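Local coordinates for putative uncharacterized protein (Xanthomonas campestris pv. campestris, PDB 3RQA) that is of uncharacterised function but forms a tetramer of atypical PilZ domains and probably belongs to the cyclic di-GMP receptors of xanthomonads, at residues Glu137-Ala149 with Leu157-Gln169. Numbering follows the deposited sequence.
Sequences ELLQLPADVLASA and LWLRFAPLGTGLQ
L141 and F161 meet at the apolar centre: CD1 of L141 sits over one face of the F161 ring, 3.8 Å from its centroid and 14° off the normal, a CH-pi contact. The other methyl of L141, CD2, touches CD2 of L164 in the turn after the second strand and CD2 of L168 in helix 165-185. Further along the same face, A143 packs against F161, and V145 lies alongside L159, both pointing the same way; CG2 of V145 and CD1 of L159 are tightly packed at 3.5 Å. V127 of the next strand touches A143, L159 and F161 and continues this layer.

On the opposite face, L146 crosses the R160 side chain at about a right angle and lays CD2 over one face of the guanidinium, 3.4 Å from NH2. Bends at chi2 and chi3 fold the arginine chain so that its guanidinium lies against that methyl. R160 NE forms a salt bridge with E17 of helix 12-19, while D144 stays beyond salt-bridge range. W158 presents its ring edge to the backbone of A147 and A149, and its NE1 hydrogen-bonds to OD2 of D15.

Between the faces, D144 and R160 exchange a pair of backbone hydrogen bonds. P142 O accepts a hydrogen bond from A162 N at 3.0 Å, and a water bridges the carbonyls of P142 and A162, donating to both. Toward the other end, W158 O accepts one from L146 N at 2.8 Å and, weakly, another from A147 N; W158 N returns a bond to A147 O. L146 and A147 both face W158, a classic beta bulge that shifts the register by one in the antiparallel hairpin of strands 139-150 and 155-161, part of the six-stranded barrel of the PilZ domain.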
loop_
_atom_site.group_PDB
_atom_site.type_symbol
_atom_site.label_atom_id
_atom_site.label_comp_id
_atom_site.label_asym_id
_atom_site.label_seq_id
_atom_site.Cartn_x
_atom_site.Cartn_y
_atom_site.Cartn_z
ATOM N N GLU C 137 -0.855 -10.052 8.659
ATOM C CA GLU C 137 -2.277 -9.779 8.785
ATOM C C GLU C 137 -2.876 -10.710 9.827
ATOM O O GLU C 137 -2.474 -11.870 9.957
ATOM C CB GLU C 137 -3.002 -9.955 7.449
ATOM C CG GLU C 137 -4.484 -9.625 7.526
ATOM C CD GLU C 137 -4.763 -8.141 7.703
ATOM O OE1 GLU C 137 -4.155 -7.507 8.594
ATOM O OE2 GLU C 137 -5.602 -7.604 6.945
ATOM N N LEU C 138 -3.843 -10.202 10.575
ATOM C CA LEU C 138 -4.451 -11.009 11.618
ATOM C C LEU C 138 -5.841 -11.517 11.306
ATOM O O LEU C 138 -6.645 -10.852 10.658
ATOM C CB LEU C 138 -4.470 -10.231 12.939
ATOM C CG LEU C 138 -3.096 -9.732 13.413
ATOM C CD1 LEU C 138 -3.213 -9.066 14.788
ATOM C CD2 LEU C 138 -2.136 -10.902 13.479
ATOM N N LEU C 139 -6.093 -12.737 11.752
ATOM C CA LEU C 139 -7.390 -13.355 11.604
ATOM C C LEU C 139 -8.056 -13.072 12.960
ATOM O O LEU C 139 -7.499 -13.415 14.010
ATOM C CB LEU C 139 -7.239 -14.864 11.393
ATOM C CG LEU C 139 -8.526 -15.689 11.249
ATOM C CD1 LEU C 139 -9.206 -15.383 9.901
ATOM C CD2 LEU C 139 -8.197 -17.176 11.363
ATOM N N GLN C 140 -9.210 -12.412 12.953
ATOM C CA GLN C 140 -9.895 -12.147 14.211
ATOM C C GLN C 140 -11.176 -12.942 14.195
ATOM O O GLN C 140 -11.921 -12.897 13.222
ATOM C CB GLN C 140 -10.213 -10.661 14.383
ATOM C CG GLN C 140 -8.988 -9.769 14.452
ATOM C CD GLN C 140 -9.249 -8.482 15.217
ATOM O OE1 GLN C 140 -8.375 -7.624 15.324
ATOM N NE2 GLN C 140 -10.450 -8.349 15.762
ATOM N N LEU C 141 -11.421 -13.680 15.267
ATOM C CA LEU C 141 -12.612 -14.506 15.369
ATOM C C LEU C 141 -13.362 -14.318 16.694
ATOM O O LEU C 141 -12.846 -14.655 17.764
ATOM C CB LEU C 141 -12.232 -15.983 15.220
ATOM C CG LEU C 141 -11.530 -16.402 13.918
ATOM C CD1 LEU C 141 -11.272 -17.911 13.932
ATOM C CD2 LEU C 141 -12.387 -16.019 12.728
ATOM N N PRO C 142 -14.575 -13.745 16.642
ATOM C CA PRO C 142 -15.375 -13.538 17.854
ATOM C C PRO C 142 -15.507 -14.889 18.562
ATOM O O PRO C 142 -15.696 -15.912 17.908
ATOM C CB PRO C 142 -16.704 -13.044 17.306
ATOM C CG PRO C 142 -16.273 -12.220 16.127
ATOM C CD PRO C 142 -15.195 -13.083 15.481
ATOM N N ALA C 143 -15.394 -14.892 19.889
ATOM C CA ALA C 143 -15.479 -16.136 20.647
ATOM C C ALA C 143 -15.890 -15.928 22.104
ATOM O O ALA C 143 -15.832 -14.817 22.626
ATOM C CB ALA C 143 -14.142 -16.855 20.597
ATOM N N ASP C 144 -16.307 -17.011 22.750
ATOM C CA ASP C 144 -16.698 -16.972 24.150
ATOM C C ASP C 144 -15.770 -17.895 24.943
ATOM O O ASP C 144 -15.280 -18.909 24.434
ATOM C CB ASP C 144 -18.156 -17.408 24.326
ATOM C CG ASP C 144 -19.146 -16.386 23.766
ATOM O OD1 ASP C 144 -20.363 -16.501 24.035
ATOM O OD2 ASP C 144 -18.710 -15.461 23.048
ATOM N N VAL C 145 -15.501 -17.522 26.185
ATOM C CA VAL C 145 -14.643 -18.333 27.036
ATOM C C VAL C 145 -15.457 -19.490 27.616
ATOM O O VAL C 145 -16.435 -19.265 28.333
ATOM C CB VAL C 145 -14.068 -17.499 28.207
ATOM C CG1 VAL C 145 -13.203 -18.383 29.101
ATOM C CG2 VAL C 145 -13.264 -16.324 27.663
ATOM N N LEU C 146 -15.057 -20.717 27.289
ATOM C CA LEU C 146 -15.722 -21.918 27.792
ATOM C C LEU C 146 -15.116 -22.278 29.143
ATOM O O LEU C 146 -15.830 -22.614 30.089
ATOM C CB LEU C 146 -15.506 -23.115 26.855
ATOM C CG LEU C 146 -16.101 -23.240 25.454
ATOM C CD1 LEU C 146 -15.807 -24.645 24.950
ATOM C CD2 LEU C 146 -17.592 -23.023 25.468
ATOM N N ALA C 147 -13.786 -22.225 29.215
ATOM C CA ALA C 147 -13.075 -22.549 30.441
ATOM C C ALA C 147 -11.840 -21.682 30.635
ATOM O O ALA C 147 -11.236 -21.207 29.667
ATOM C CB ALA C 147 -12.679 -24.001 30.438
ATOM N N SER C 148 -11.476 -21.496 31.899
ATOM C CA SER C 148 -10.328 -20.700 32.305
ATOM C C SER C 148 -9.656 -21.406 33.479
ATOM O O SER C 148 -10.294 -21.669 34.505
ATOM C CB SER C 148 -10.778 -19.306 32.746
ATOM O OG SER C 148 -9.673 -18.514 33.134
ATOM N N ALA C 149 -8.374 -21.717 33.324
ATOM C CA ALA C 149 -7.639 -22.402 34.370
ATOM C C ALA C 149 -6.145 -22.170 34.254
ATOM O O ALA C 149 -5.647 -21.737 33.215
ATOM C CB ALA C 149 -7.938 -23.896 34.331
ATOM N N LEU C 157 -6.942 -20.495 28.484
ATOM C CA LEU C 157 -8.300 -20.214 28.068
ATOM C C LEU C 157 -8.728 -21.170 26.973
ATOM O O LEU C 157 -7.937 -21.523 26.101
ATOM C CB LEU C 157 -8.397 -18.780 27.531
ATOM C CG LEU C 157 -8.730 -17.608 28.459
ATOM C CD1 LEU C 157 -8.367 -17.910 29.906
ATOM C CD2 LEU C 157 -8.009 -16.379 27.947
ATOM N N TRP C 158 -9.979 -21.596 27.042
ATOM C CA TRP C 158 -10.570 -22.457 26.034
ATOM C C TRP C 158 -11.637 -21.554 25.439
ATOM O O TRP C 158 -12.590 -21.174 26.119
ATOM C CB TRP C 158 -11.212 -23.697 26.664
ATOM C CG TRP C 158 -10.222 -24.753 27.040
ATOM C CD1 TRP C 158 -10.017 -25.951 26.408
ATOM C CD2 TRP C 158 -9.293 -24.711 28.128
ATOM N NE1 TRP C 158 -9.020 -26.653 27.037
ATOM C CE2 TRP C 158 -8.555 -25.918 28.095
ATOM C CE3 TRP C 158 -9.010 -23.770 29.130
ATOM C CZ2 TRP C 158 -7.551 -26.211 29.025
ATOM C CZ3 TRP C 158 -8.009 -24.062 30.058
ATOM C CH2 TRP C 158 -7.293 -25.273 29.997
ATOM N N LEU C 159 -11.449 -21.177 24.186
ATOM C CA LEU C 159 -12.389 -20.305 23.508
ATOM C C LEU C 159 -13.155 -21.050 22.405
ATOM O O LEU C 159 -12.567 -21.793 21.621
ATOM C CB LEU C 159 -11.656 -19.113 22.886
ATOM C CG LEU C 159 -10.827 -18.111 23.705
ATOM C CD1 LEU C 159 -11.668 -17.524 24.812
ATOM C CD2 LEU C 159 -9.598 -18.777 24.261
ATOM N N ARG C 160 -14.466 -20.834 22.353
ATOM C CA ARG C 160 -15.303 -21.448 21.330
ATOM C C ARG C 160 -15.717 -20.330 20.380
ATOM O O ARG C 160 -16.320 -19.344 20.816
ATOM C CB ARG C 160 -16.554 -22.073 21.950
ATOM C CG ARG C 160 -17.424 -22.784 20.925
ATOM C CD ARG C 160 -18.873 -22.395 21.065
ATOM N NE ARG C 160 -19.496 -22.972 22.253
ATOM C CZ ARG C 160 -20.200 -22.273 23.140
ATOM N NH1 ARG C 160 -20.361 -20.967 22.977
ATOM N NH2 ARG C 160 -20.756 -22.884 24.179
ATOM N N PHE C 161 -15.392 -20.476 19.093
ATOM C CA PHE C 161 -15.732 -19.445 18.114
ATOM C C PHE C 161 -17.241 -19.317 17.961
ATOM O O PHE C 161 -17.970 -20.298 18.089
ATOM C CB PHE C 161 -15.122 -19.747 16.722
ATOM C CG PHE C 161 -13.629 -20.012 16.740
ATOM C CD1 PHE C 161 -12.748 -19.109 17.333
ATOM C CD2 PHE C 161 -13.110 -21.173 16.160
ATOM C CE1 PHE C 161 -11.376 -19.358 17.358
ATOM C CE2 PHE C 161 -11.740 -21.435 16.177
ATOM C CZ PHE C 161 -10.872 -20.527 16.778
ATOM N N ALA C 162 -17.701 -18.095 17.714
ATOM C CA ALA C 162 -19.118 -17.856 17.477
ATOM C C ALA C 162 -19.321 -18.472 16.084
ATOM O O ALA C 162 -18.351 -18.648 15.348
ATOM C CB ALA C 162 -19.402 -16.358 17.448
ATOM N N PRO C 163 -20.565 -18.822 15.710
ATOM C CA PRO C 163 -20.768 -19.418 14.382
ATOM C C PRO C 163 -20.004 -18.675 13.302
ATOM O O PRO C 163 -20.112 -17.458 13.191
ATOM C CB PRO C 163 -22.277 -19.336 14.200
ATOM C CG PRO C 163 -22.764 -19.572 15.597
ATOM C CD PRO C 163 -21.850 -18.687 16.420
ATOM N N LEU C 164 -19.236 -19.424 12.515
ATOM C CA LEU C 164 -18.411 -18.865 11.449
ATOM C C LEU C 164 -19.107 -18.668 10.108
ATOM O O LEU C 164 -18.564 -18.005 9.226
ATOM C CB LEU C 164 -17.183 -19.755 11.222
ATOM C CG LEU C 164 -16.296 -19.990 12.449
ATOM C CD1 LEU C 164 -15.523 -21.273 12.279
ATOM C CD2 LEU C 164 -15.359 -18.808 12.648
ATOM N N GLY C 165 -20.290 -19.241 9.937
ATOM C CA GLY C 165 -20.969 -19.108 8.657
ATOM C C GLY C 165 -20.378 -20.124 7.694
ATOM O O GLY C 165 -19.221 -20.514 7.838
ATOM N N THR C 166 -21.163 -20.541 6.706
ATOM C CA THR C 166 -20.739 -21.552 5.727
ATOM C C THR C 166 -19.381 -21.336 5.059
ATOM O O THR C 166 -18.528 -22.228 5.077
ATOM C CB THR C 166 -21.808 -21.704 4.626
ATOM O OG1 THR C 166 -23.065 -22.035 5.240
ATOM C CG2 THR C 166 -21.414 -22.809 3.641
ATOM N N GLY C 167 -19.191 -20.153 4.474
ATOM C CA GLY C 167 -17.951 -19.811 3.795
ATOM C C GLY C 167 -16.698 -19.786 4.653
ATOM O O GLY C 167 -15.698 -20.406 4.313
ATOM N N LEU C 168 -16.736 -19.065 5.767
ATOM C CA LEU C 168 -15.571 -18.992 6.637
ATOM C C LEU C 168 -15.270 -20.354 7.249
ATOM O O LEU C 168 -14.107 -20.737 7.356
ATOM C CB LEU C 168 -15.780 -17.960 7.748
ATOM C CG LEU C 168 -14.604 -17.813 8.728
ATOM C CD1 LEU C 168 -13.309 -17.446 7.977
ATOM C CD2 LEU C 168 -14.963 -16.760 9.778
ATOM N N GLN C 169 -16.306 -21.086 7.665
ATOM C CA GLN C 169 -16.054 -22.404 8.236
ATOM C C GLN C 169 -15.272 -23.250 7.235
ATOM O O GLN C 169 -14.261 -23.874 7.577
ATOM C CB GLN C 169 -17.349 -23.138 8.595
ATOM C CG GLN C 169 -17.041 -24.434 9.330
ATOM C CD GLN C 169 -18.244 -25.065 9.987
ATOM O OE1 GLN C 169 -19.017 -24.396 10.683
ATOM N NE2 GLN C 169 -18.401 -26.372 9.789
HETATM O O HOH W 1 -16.177 -16.703 15.312
#